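Local coordinates for protein putative activator of HSP90 (Plasmodium falciparum, PDB 3N72) that probably binds the chaperone Hsp90 and stimulates its ATPase activity, as other Aha1-family proteins do, this chain being the N-terminal domain of the activator, at residues Gln66-Tyr72 against Phe145-Leu150. Sequence-based numbering, arbitrary orientation. Where two conformers were deposited one is given.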
loop_
_atom_site.group_PDB
_atom_site.type_symbol
_atom_site.label_atom_id
_atom_site.label_comp_id
_atom_site.label_asym_id
_atom_site.label_seq_id
_atom_site.Cartn_x
_atom_site.Cartn_y
_atom_site.Cartn_z
ATOM N N GLN B 66 -12.524 8.278 -11.323
ATOM C CA GLN B 66 -12.111 6.950 -11.739
ATOM C C GLN B 66 -12.474 6.664 -13.197
ATOM O O GLN B 66 -13.637 6.811 -13.613
ATOM C CB GLN B 66 -12.731 5.887 -10.834
ATOM C CG GLN B 66 -12.190 5.955 -9.405
ATOM C CD GLN B 66 -12.880 4.990 -8.489
ATOM O OE1 GLN B 66 -14.084 5.116 -8.224
ATOM N NE2 GLN B 66 -12.126 4.011 -7.993
ATOM N N ILE B 67 -11.478 6.242 -13.963
ATOM C CA ILE B 67 -11.654 5.815 -15.353
ATOM C C ILE B 67 -11.351 4.320 -15.382
ATOM O O ILE B 67 -10.262 3.923 -15.006
ATOM C CB ILE B 67 -10.630 6.517 -16.304
ATOM C CG1 ILE B 67 -10.654 8.039 -16.143
ATOM C CG2 ILE B 67 -10.854 6.066 -17.767
ATOM C CD1 ILE B 67 -11.988 8.646 -16.345
ATOM N N ASN B 68 -12.298 3.484 -15.820
ATOM C CA ASN B 68 -12.035 2.040 -15.844
ATOM C C ASN B 68 -12.076 1.435 -17.245
ATOM O O ASN B 68 -12.753 1.960 -18.138
ATOM C CB ASN B 68 -12.994 1.277 -14.901
ATOM C CG ASN B 68 -14.306 0.905 -15.581
ATOM O OD1 ASN B 68 -14.403 -0.111 -16.279
ATOM N ND2 ASN B 68 -15.315 1.726 -15.392
ATOM N N SER B 69 -11.344 0.336 -17.438
ATOM C CA SER B 69 -11.458 -0.452 -18.657
ATOM C C SER B 69 -11.348 -1.931 -18.265
ATOM O O SER B 69 -10.355 -2.343 -17.637
ATOM C CB SER B 69 -10.324 -0.069 -19.612
ATOM O OG SER B 69 -10.377 -0.842 -20.791
ATOM N N PHE B 70 -12.371 -2.720 -18.595
ATOM C CA PHE B 70 -12.253 -4.156 -18.437
ATOM C C PHE B 70 -12.893 -4.882 -19.614
ATOM O O PHE B 70 -13.778 -4.351 -20.298
ATOM C CB PHE B 70 -12.858 -4.646 -17.091
ATOM C CG PHE B 70 -14.355 -4.508 -17.002
ATOM C CD1 PHE B 70 -15.207 -5.566 -17.408
ATOM C CD2 PHE B 70 -14.930 -3.333 -16.509
ATOM C CE1 PHE B 70 -16.610 -5.439 -17.324
ATOM C CE2 PHE B 70 -16.319 -3.199 -16.428
ATOM C CZ PHE B 70 -17.158 -4.246 -16.841
ATOM N N GLU B 71 -12.426 -6.098 -19.862
ATOM C CA GLU B 71 -13.042 -6.980 -20.851
ATOM C C GLU B 71 -12.682 -8.417 -20.485
ATOM O O GLU B 71 -11.517 -8.713 -20.203
ATOM C CB GLU B 71 -12.552 -6.645 -22.262
ATOM C CG GLU B 71 -11.083 -6.964 -22.491
ATOM C CD GLU B 71 -10.538 -6.384 -23.792
ATOM O OE1 GLU B 71 -11.076 -6.731 -24.869
ATOM O OE2 GLU B 71 -9.567 -5.586 -23.732
ATOM N N TYR B 72 -13.691 -9.286 -20.470
ATOM C CA TYR B 72 -13.515 -10.722 -20.121
ATOM C C TYR B 72 -14.263 -11.640 -21.059
ATOM O O TYR B 72 -15.364 -11.317 -21.546
ATOM C CB TYR B 72 -13.901 -11.046 -18.643
ATOM C CG TYR B 72 -12.853 -10.565 -17.722
ATOM C CD1 TYR B 72 -12.919 -9.254 -17.180
ATOM C CD2 TYR B 72 -11.721 -11.326 -17.490
ATOM C CE1 TYR B 72 -11.893 -8.766 -16.393
ATOM C CE2 TYR B 72 -10.671 -10.831 -16.728
ATOM C CZ TYR B 72 -10.780 -9.544 -16.182
ATOM O OH TYR B 72 -9.751 -9.084 -15.427
ATOM N N PHE B 145 -20.299 -5.602 -11.202
ATOM C CA PHE B 145 -18.875 -5.782 -11.419
ATOM C C PHE B 145 -18.127 -4.455 -11.411
ATOM O O PHE B 145 -17.083 -4.349 -10.750
ATOM C CB PHE B 145 -18.595 -6.509 -12.734
ATOM C CG PHE B 145 -17.134 -6.723 -12.985
ATOM C CD1 PHE B 145 -16.503 -7.844 -12.498
ATOM C CD2 PHE B 145 -16.376 -5.772 -13.666
ATOM C CE1 PHE B 145 -15.121 -8.041 -12.690
ATOM C CE2 PHE B 145 -15.000 -5.968 -13.888
ATOM C CZ PHE B 145 -14.373 -7.080 -13.397
ATOM N N GLN B 146 -18.632 -3.477 -12.159
ATOM C CA GLN B 146 -17.923 -2.214 -12.329
ATOM C C GLN B 146 -17.900 -1.459 -11.019
ATOM O O GLN B 146 -16.852 -0.937 -10.623
ATOM C CB GLN B 146 -18.561 -1.345 -13.405
ATOM C CG GLN B 146 -17.807 0.005 -13.604
ATOM C CD GLN B 146 -18.346 0.797 -14.762
ATOM O OE1 GLN B 146 -18.053 0.502 -15.904
ATOM N NE2 GLN B 146 -19.171 1.788 -14.474
ATOM N N GLU B 147 -19.050 -1.387 -10.347
ATOM C CA GLU B 147 -19.056 -0.754 -9.008
ATOM C C GLU B 147 -18.102 -1.422 -8.021
ATOM O O GLU B 147 -17.338 -0.722 -7.309
ATOM C CB GLU B 147 -20.474 -0.598 -8.449
ATOM C CG GLU B 147 -21.365 0.270 -9.354
ATOM C CD GLU B 147 -20.709 1.600 -9.758
ATOM O OE1 GLU B 147 -20.187 2.312 -8.861
ATOM O OE2 GLU B 147 -20.703 1.930 -10.975
ATOM N N ASP B 148 -18.090 -2.755 -7.989
ATOM C CA ASP B 148 -17.151 -3.423 -7.092
ATOM C C ASP B 148 -15.693 -3.251 -7.486
ATOM O O ASP B 148 -14.808 -3.139 -6.606
ATOM C CB ASP B 148 -17.566 -4.875 -6.857
ATOM C CG ASP B 148 -18.939 -4.964 -6.206
ATOM O OD1 ASP B 148 -19.312 -4.034 -5.467
ATOM O OD2 ASP B 148 -19.655 -5.938 -6.447
ATOM N N LEU B 149 -15.431 -3.215 -8.792
ATOM C CA LEU B 149 -14.088 -2.913 -9.286
ATOM C C LEU B 149 -13.621 -1.534 -8.775
ATOM O O LEU B 149 -12.469 -1.371 -8.325
ATOM C CB LEU B 149 -14.058 -2.947 -10.811
ATOM C CG LEU B 149 -12.731 -2.491 -11.450
ATOM C CD1 LEU B 149 -11.599 -3.446 -11.102
ATOM C CD2 LEU B 149 -12.934 -2.413 -12.983
ATOM N N LEU B 150 -14.512 -0.562 -8.854
ATOM C CA LEU B 150 -14.186 0.809 -8.381
ATOM C C LEU B 150 -13.955 0.878 -6.888
ATOM O O LEU B 150 -13.085 1.617 -6.449
ATOM C CB LEU B 150 -15.232 1.829 -8.820
ATOM C CG LEU B 150 -15.351 2.017 -10.333
ATOM C CD1 LEU B 150 -16.421 3.054 -10.660
ATOM C CD2 LEU B 150 -14.014 2.348 -11.028
#
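Phe145 drives the edge of its ring into a face of Phe70, with CE2 of Phe145 3.5 Å from CG of Phe70 and seated over the ring centre. The planes meet at 52°, an inclined edge-to-face pair that two flat, apolar rings can make in a buried site. CG of Phe145 lies anti to the backbone N (chi1 -179°), which carries the ring off the helix toward the strand. Tyr72 touches the Phe145 ring, its CE1 4.2 Å from CZ of Phe145, while Leu149 brings CD2 to within 4.2 Å of CD2 of Phe70.

Toward Gln66 the contact turns polar. Asn68 ND2 donates to Gln146 OE1 at 3.0 Å, but from above the carbonyl plane and not along a lone pair, the two side chains crossing at about a right angle. Gln146, extended beyond CG, is long enough to bring its amide from the helix to the short Asn68 on the strand. Gln66 gives a straighter bond (165°), NE2 to Leu150 O at 3.0 Å, and its CB and amide carbon lie against Leu150 CD2.

Farther out, Asp153 also accepts from Gln66 NE2, Thr101 bonds Asn68 OD1, and Asn23 holds the Tyr72 hydroxyl. Phe99 and helix 23-35 pack around Phe145. Gln66, Asn68, Phe70 and Tyr72, alternate residues of strand 65-82, face helix 145-161, the helix-on-antiparallel-sheet packing of the Aha1 N-terminal domain.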